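Local coordinates for GGDEF family protein (Caulobacter vibrioides, PDB 3U2A) that is a GGDEF family protein whose modelled part is a PdeA-like PAS domain, present as two copies in the assembly, at residues 101-105 against 106-110; 68-71 against 72-75. All coordinates share one frame; numbering follows the deposited sequence. Where two conformers were deposited one is given.

Contact 1 of 2, residues 101-105 against 106-110; sequences VWLEE and GVRAA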
ATOM      1  N   VAL A 101       6.574  -8.677  -5.589  1.00 12.20           N
ATOM      2  CA  VAL A 101       7.107  -9.395  -6.745  1.00 13.00           C
ATOM      3  C   VAL A 101       8.623  -9.272  -6.756  1.00 11.61           C
ATOM      4  O   VAL A 101       9.175  -8.315  -6.198  1.00 11.98           O
ATOM      5  CB  VAL A 101       6.492  -8.833  -8.089  1.00 11.86           C
ATOM      6  CG1 VAL A 101       7.207  -7.599  -8.542  1.00 14.58           C
ATOM      7  CG2 VAL A 101       6.536  -9.870  -9.199  1.00 16.01           C
ATOM      8  N   TRP A 102       9.288 -10.239  -7.390  1.00 11.95           N
ATOM      9  CA  TRP A 102      10.704 -10.132  -7.703  1.00 13.51           C
ATOM     10  C   TRP A 102      10.875  -9.189  -8.902  1.00 12.44           C
ATOM     11  O   TRP A 102      10.206  -9.327  -9.935  1.00 13.90           O
ATOM     12  CB  TRP A 102      11.353 -11.529  -7.856  1.00 12.74           C
ATOM     13  CG  TRP A 102      11.477 -12.119  -6.482  1.00 12.18           C
ATOM     14  CD1 TRP A 102      10.489 -12.715  -5.752  1.00 14.03           C
ATOM     15  CD2 TRP A 102      12.620 -12.046  -5.623  1.00 14.39           C
ATOM     16  NE1 TRP A 102      10.956 -13.043  -4.492  1.00 11.98           N
ATOM     17  CE2 TRP A 102      12.258 -12.639  -4.388  1.00 14.78           C
ATOM     18  CE3 TRP A 102      13.918 -11.537  -5.778  1.00 12.24           C
ATOM     19  CZ2 TRP A 102      13.148 -12.741  -3.314  1.00 12.59           C
ATOM     20  CZ3 TRP A 102      14.807 -11.640  -4.709  1.00 13.18           C
ATOM     21  CH2 TRP A 102      14.420 -12.244  -3.499  1.00 11.89           C
ATOM     22  N   LEU A 103      11.726  -8.188  -8.709  1.00 12.40           N
ATOM     23  CA  LEU A 103      11.892  -7.095  -9.670  1.00 12.74           C
ATOM     24  C   LEU A 103      12.710  -7.507 -10.895  1.00 13.28           C
ATOM     25  O   LEU A 103      13.315  -8.578 -10.920  1.00 15.62           O
ATOM     26  CB  LEU A 103      12.502  -5.868  -8.980  1.00 12.50           C
ATOM     27  CG  LEU A 103      11.742  -5.378  -7.739  1.00 14.83           C
ATOM     28  CD1 LEU A 103      12.444  -4.206  -7.099  1.00 17.58           C
ATOM     29  CD2 LEU A 103      10.277  -5.026  -8.064  1.00 15.26           C
ATOM     30  N   GLU A 104      12.699  -6.658 -11.924  1.00 15.61           N
ATOM     31  CA  GLU A 104      13.415  -6.948 -13.159  1.00 19.51           C
ATOM     32  C   GLU A 104      14.922  -6.706 -13.077  1.00 20.52           C
ATOM     33  O   GLU A 104      15.712  -7.385 -13.734  1.00 23.61           O
ATOM     34  CB  GLU A 104      12.804  -6.131 -14.306  1.00 16.96           C
ATOM     35  CG  GLU A 104      11.383  -6.535 -14.637  1.00 21.20           C
ATOM     36  CD  GLU A 104      11.286  -7.991 -15.060  1.00 28.97           C
ATOM     37  OE1 GLU A 104      11.941  -8.371 -16.054  1.00 29.78           O
ATOM     38  OE2 GLU A 104      10.556  -8.752 -14.397  1.00 27.23           O
ATOM     39  N   GLU A 105      15.310  -5.736 -12.262  1.00 18.81           N
ATOM     40  CA  GLU A 105      16.693  -5.338 -12.147  1.00 23.28           C
ATOM     41  C   GLU A 105      17.295  -5.886 -10.852  1.00 20.35           C
ATOM     42  O   GLU A 105      16.780  -5.629  -9.762  1.00 23.84           O
ATOM     43  CB  GLU A 105      16.769  -3.809 -12.218  1.00 22.12           C
ATOM     44  CG  GLU A 105      18.119  -3.226 -11.937  1.00 26.28           C
ATOM     45  CD  GLU A 105      18.255  -1.801 -12.432  1.00 29.96           C
ATOM     46  OE1 GLU A 105      19.373  -1.253 -12.301  1.00 36.55           O
ATOM     47  OE2 GLU A 105      17.260  -1.235 -12.945  1.00 25.86           O
ATOM     48  N   GLY A 106      18.387  -6.635 -10.984  1.00 24.91           N
ATOM     49  CA  GLY A 106      19.031  -7.285  -9.843  1.00 25.77           C
ATOM     50  C   GLY A 106      18.260  -8.506  -9.358  1.00 21.21           C
ATOM     51  O   GLY A 106      17.366  -9.018 -10.047  1.00 22.41           O
ATOM     52  N   VAL A 107      18.645  -8.996  -8.186  1.00 17.99           N
ATOM     53  CA  VAL A 107      17.954 -10.094  -7.534  1.00 16.43           C
ATOM     54  C   VAL A 107      17.364  -9.458  -6.272  1.00 14.71           C
ATOM     55  O   VAL A 107      17.995  -9.440  -5.223  1.00 16.59           O
ATOM     56  CB  VAL A 107      18.889 -11.319  -7.225  1.00 16.86           C
ATOM     57  CG1 VAL A 107      18.122 -12.416  -6.498  1.00 15.99           C
ATOM     58  CG2 VAL A 107      19.496 -11.903  -8.520  1.00 21.43           C
ATOM     59  N   ARG A 108      16.163  -8.894  -6.423  1.00 12.89           N
ATOM     60  CA  ARG A 108      15.505  -8.069  -5.393  1.00 12.55           C
ATOM     61  C   ARG A 108      13.994  -8.257  -5.478  1.00 12.37           C
ATOM     62  O   ARG A 108      13.448  -8.488  -6.570  1.00 12.72           O
ATOM     63  CB  ARG A 108      15.798  -6.580  -5.628  1.00 17.08           C
ATOM     64  CG  ARG A 108      17.260  -6.196  -5.642  1.00 26.28           C
ATOM     65  CD  ARG A 108      17.498  -5.025  -6.582  1.00 36.36           C
ATOM     66  NE  ARG A 108      16.810  -3.826  -6.128  1.00 37.15           N
ATOM     67  CZ  ARG A 108      15.966  -3.098  -6.853  1.00 32.67           C
ATOM     68  NH1 ARG A 108      15.676  -3.413  -8.116  1.00 34.60           N
ATOM     69  NH2 ARG A 108      15.417  -2.030  -6.297  1.00 29.86           N
ATOM     70  N   ALA A 109      13.319  -8.118  -4.335  1.00 11.80           N
ATOM     71  CA  ALA A 109      11.853  -8.141  -4.279  1.00 11.28           C
ATOM     72  C   ALA A 109      11.346  -6.897  -3.559  1.00 12.58           C
ATOM     73  O   ALA A 109      12.063  -6.290  -2.769  1.00 13.12           O
ATOM     74  CB  ALA A 109      11.364  -9.408  -3.569  1.00 12.56           C
ATOM     75  N   ALA A 110      10.115  -6.511  -3.845  1.00 12.84           N
ATOM     76  CA  ALA A 110       9.506  -5.357  -3.179  1.00 12.62           C
ATOM     77  C   ALA A 110       8.002  -5.548  -3.092  1.00 13.42           C
ATOM     78  O   ALA A 110       7.436  -6.343  -3.833  1.00 12.13           O
ATOM     79  CB  ALA A 110       9.842  -4.071  -3.950  1.00 11.20           C
TER
HETATM   80  O   HOH W   1      14.919  -9.951  -9.168  1.00 16.32           O
HETATM   81  O   HOH W   2      19.105  -8.152 -13.957  1.00 26.80           O
HETATM   82  O   HOH W   3      17.360  -9.786 -12.825  1.00 36.66           O
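Trp-102 and Ala-109 face each other across a beta hairpin of the PAS-fold sheet, whose strands 98-102 and 109-113 are joined by the turn between them. They form a non-hydrogen-bonded antiparallel pair, and the small methyl of Ala-109 is the bump that fits against one face of the indole: CB sits over the five-membered ring, 3.6 Å from its centroid, a CH-pi contact. Alanine suits the place because its methyl lies close against that face, 3.4 Å above the ring plane. With CG anti to the carbonyl carbon (chi1 -73°), the indole lies across the neighbouring strand's end, its six-membered ring reaching Val-107, where CZ3 is 3.8 Å from CG1. One residue farther from the turn, Val-101 and Ala-110 form a hydrogen-bonded antiparallel pair with two backbone bonds, and Leu-103 N gives a third, 2.8 Å long, to Arg-108 O.

The other flank is shaped by Leu-103, whose CD1 touches Ala-110 CB and also lies over one face of the Arg-108 guanidinium; Ala-21 of the second subunit packs on the leucine. Arg-108 suits this place because its long chain, bent at chi2 and chi3, folds back to the turn while NH2 makes a salt bridge with Glu-17 of the second subunit. Gly-106 takes a positive phi (75°), a backbone shape that favours glycine. In the guanidinium plane, Arg-108 NH1 donates to Glu-105 O at 3.0 Å, with an N-H...O angle of 167°.

Contact 2 of 2, residues 68-71 against 72-75; sequences RAQA and EEVL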
ATOM      1  N   ARG A  68       7.376 -19.406  10.963  0.50 16.52           N
ATOM      2  CA  ARG A  68       8.627 -19.094  10.270  0.50 16.12           C
ATOM      3  C   ARG A  68       8.771 -19.677   8.865  0.50 14.80           C
ATOM      4  O   ARG A  68       9.508 -19.126   8.046  0.50 16.26           O
ATOM      5  CB  ARG A  68       9.832 -19.382  11.157  0.50 17.82           C
ATOM      6  CG  ARG A  68       9.849 -18.416  12.310  0.50 17.32           C
ATOM      7  CD  ARG A  68      10.991 -18.621  13.243  0.50 20.95           C
ATOM      8  NE  ARG A  68      11.078 -17.476  14.135  0.50 20.80           N
ATOM      9  CZ  ARG A  68      11.540 -17.535  15.370  0.50 21.99           C
ATOM     10  NH1 ARG A  68      11.952 -18.694  15.877  0.50 23.05           N
ATOM     11  NH2 ARG A  68      11.580 -16.441  16.096  0.50 22.35           N
ATOM     12  N   ALA A  69       8.049 -20.759   8.574  1.00 13.58           N
ATOM     13  CA  ALA A  69       7.964 -21.263   7.191  1.00 14.63           C
ATOM     14  C   ALA A  69       7.280 -20.241   6.286  1.00 12.75           C
ATOM     15  O   ALA A  69       7.762 -19.969   5.176  1.00 13.44           O
ATOM     16  CB  ALA A  69       7.230 -22.586   7.128  1.00 19.76           C
ATOM     17  N   GLN A  70       6.168 -19.676   6.762  1.00 13.84           N
ATOM     18  CA  GLN A  70       5.464 -18.621   6.030  1.00 17.13           C
ATOM     19  C   GLN A  70       6.286 -17.331   5.878  1.00 14.33           C
ATOM     20  O   GLN A  70       6.327 -16.759   4.792  1.00 16.47           O
ATOM     21  CB  GLN A  70       4.077 -18.350   6.625  1.00 18.07           C
ATOM     22  CG  GLN A  70       2.935 -19.131   5.947  1.00 25.81           C
ATOM     23  CD  GLN A  70       2.762 -18.790   4.455  1.00 33.68           C
ATOM     24  OE1 GLN A  70       2.303 -17.697   4.087  1.00 29.27           O
ATOM     25  NE2 GLN A  70       3.125 -19.737   3.594  1.00 32.39           N
ATOM     26  N   ALA A  71       6.964 -16.896   6.949  1.00 12.54           N
ATOM     27  CA  ALA A  71       7.917 -15.768   6.886  1.00 14.08           C
ATOM     28  C   ALA A  71       8.981 -15.936   5.798  1.00 14.93           C
ATOM     29  O   ALA A  71       9.337 -14.976   5.097  1.00 12.63           O
ATOM     30  CB  ALA A  71       8.590 -15.557   8.246  1.00 11.91           C
ATOM     31  N   GLU A  72       9.490 -17.163   5.669  1.00 12.43           N
ATOM     32  CA  GLU A  72      10.548 -17.468   4.718  1.00 12.73           C
ATOM     33  C   GLU A  72      10.103 -17.272   3.284  1.00 14.51           C
ATOM     34  O   GLU A  72      10.944 -17.005   2.411  1.00 12.17           O
ATOM     35  CB  GLU A  72      11.067 -18.895   4.917  1.00 12.94           C
ATOM     36  CG  GLU A  72      12.511 -19.101   4.448  1.00 19.76           C
ATOM     37  CD  GLU A  72      13.502 -18.185   5.178  1.00 22.05           C
ATOM     38  OE1 GLU A  72      14.460 -17.719   4.534  1.00 23.69           O
ATOM     39  OE2 GLU A  72      13.318 -17.910   6.387  1.00 20.32           O
ATOM     40  N   GLU A  73       8.795 -17.406   3.036  1.00 12.13           N
ATOM     41  CA  GLU A  73       8.238 -17.190   1.696  1.00 15.32           C
ATOM     42  C   GLU A  73       8.467 -15.763   1.182  1.00 14.84           C
ATOM     43  O   GLU A  73       8.501 -15.543  -0.031  1.00 14.58           O
ATOM     44  CB  GLU A  73       6.754 -17.562   1.633  1.00 17.25           C
ATOM     45  CG  GLU A  73       6.462 -19.062   1.807  1.00 16.90           C
ATOM     46  CD  GLU A  73       7.155 -19.926   0.765  1.00 20.73           C
ATOM     47  OE1 GLU A  73       7.024 -19.627  -0.435  1.00 25.27           O
ATOM     48  OE2 GLU A  73       7.837 -20.900   1.144  1.00 28.14           O
ATOM     49  N   VAL A  74       8.626 -14.800   2.098  1.00 13.79           N
ATOM     50  CA  VAL A  74       9.043 -13.448   1.724  1.00 13.17           C
ATOM     51  C   VAL A  74      10.506 -13.404   1.226  1.00 13.35           C
ATOM     52  O   VAL A  74      10.790 -12.807   0.177  1.00 14.52           O
ATOM     53  CB  VAL A  74       8.828 -12.417   2.873  1.00 10.62           C
ATOM     54  CG1 VAL A  74       9.272 -11.023   2.427  1.00 14.76           C
ATOM     55  CG2 VAL A  74       7.366 -12.396   3.326  1.00 14.17           C
ATOM     56  N   LEU A  75      11.412 -14.048   1.967  1.00 12.89           N
ATOM     57  CA  LEU A  75      12.870 -13.931   1.750  1.00 11.77           C
ATOM     58  C   LEU A  75      13.433 -14.834   0.663  1.00 12.42           C
ATOM     59  O   LEU A  75      14.494 -14.525   0.107  1.00 16.66           O
ATOM     60  CB  LEU A  75      13.636 -14.248   3.033  1.00 14.78           C
ATOM     61  CG  LEU A  75      13.267 -13.495   4.318  1.00 18.14           C
ATOM     62  CD1 LEU A  75      14.024 -14.119   5.486  1.00 15.30           C
ATOM     63  CD2 LEU A  75      13.589 -12.009   4.193  1.00 20.02           C
TER
HETATM   64  O   HOH W   4      11.788 -18.004   8.544  1.00 21.94           O
HETATM   65  O   HOH W   5       9.005 -21.710   3.551  1.00 21.82           O
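Arg-68 O is gripped twice: a water donates to it at 2.6 Å, and Glu-72 N donates at 3.1 Å from above the carbonyl plane. The same water donates to Glu-72 OE2, so it bridges the carbonyl to the carboxylate of the residue four further on. Bent at chi2 (59°), the Glu-72 chain turns its carboxylate toward this water, and OE2 also forms a salt bridge with Arg-60. A second water repeats the pattern one residue on, donating to Ala-69 O and, at 2.8 Å, to Glu-73 OE2. Glutamate suits both places because its carboxylate can take a water and a basic side chain together; Glu-73 forms salt bridges with Arg-78 through OE1 and Lys-76 through OE2.

The backbone changes its pairing along the way. Glu-73 N has a weak bond to Ala-69 O at 3.5 Å, but a better one to Gln-70 O at 3.1 Å, and Val-74 N meets Ala-71 O at the same length, in the i to i-3 pattern of 3-10 turns. Alongside, the Gln-70 amide crosses Glu-73, NE2 lying 3.8 Å from CG, with amide and carboxylate planes 14° apart; its OE1 accepts from Arg-87 N. Small Ala-71 and branched Val-74 suit the buried side, where both pack on Phe-59 of helix 56-62, while Val-74 also touches Ala-86 of strand 83-86.

Overall arrangement
Both contacts are local, one in a hairpin and one in a helix, and they follow each other along the chain, contact 2 closing before contact 1 opens. Their centres stand about 17 Å apart, yet they touch at their margins: Trp-102 CZ2 of contact 1 lies 4.1 Å from Leu-75 O of contact 2. Trp-29 of strand 25-30 is bonded to both, to Ala-109 through the backbone and to Leu-75 O through its indole NE1. Arg-78 is a further shared neighbour, packing on Trp-102 and pairing with Glu-73. The two differ in their outer surroundings, since contact 1 meets the second subunit whereas contact 2 is touched by no other chain of the assembly.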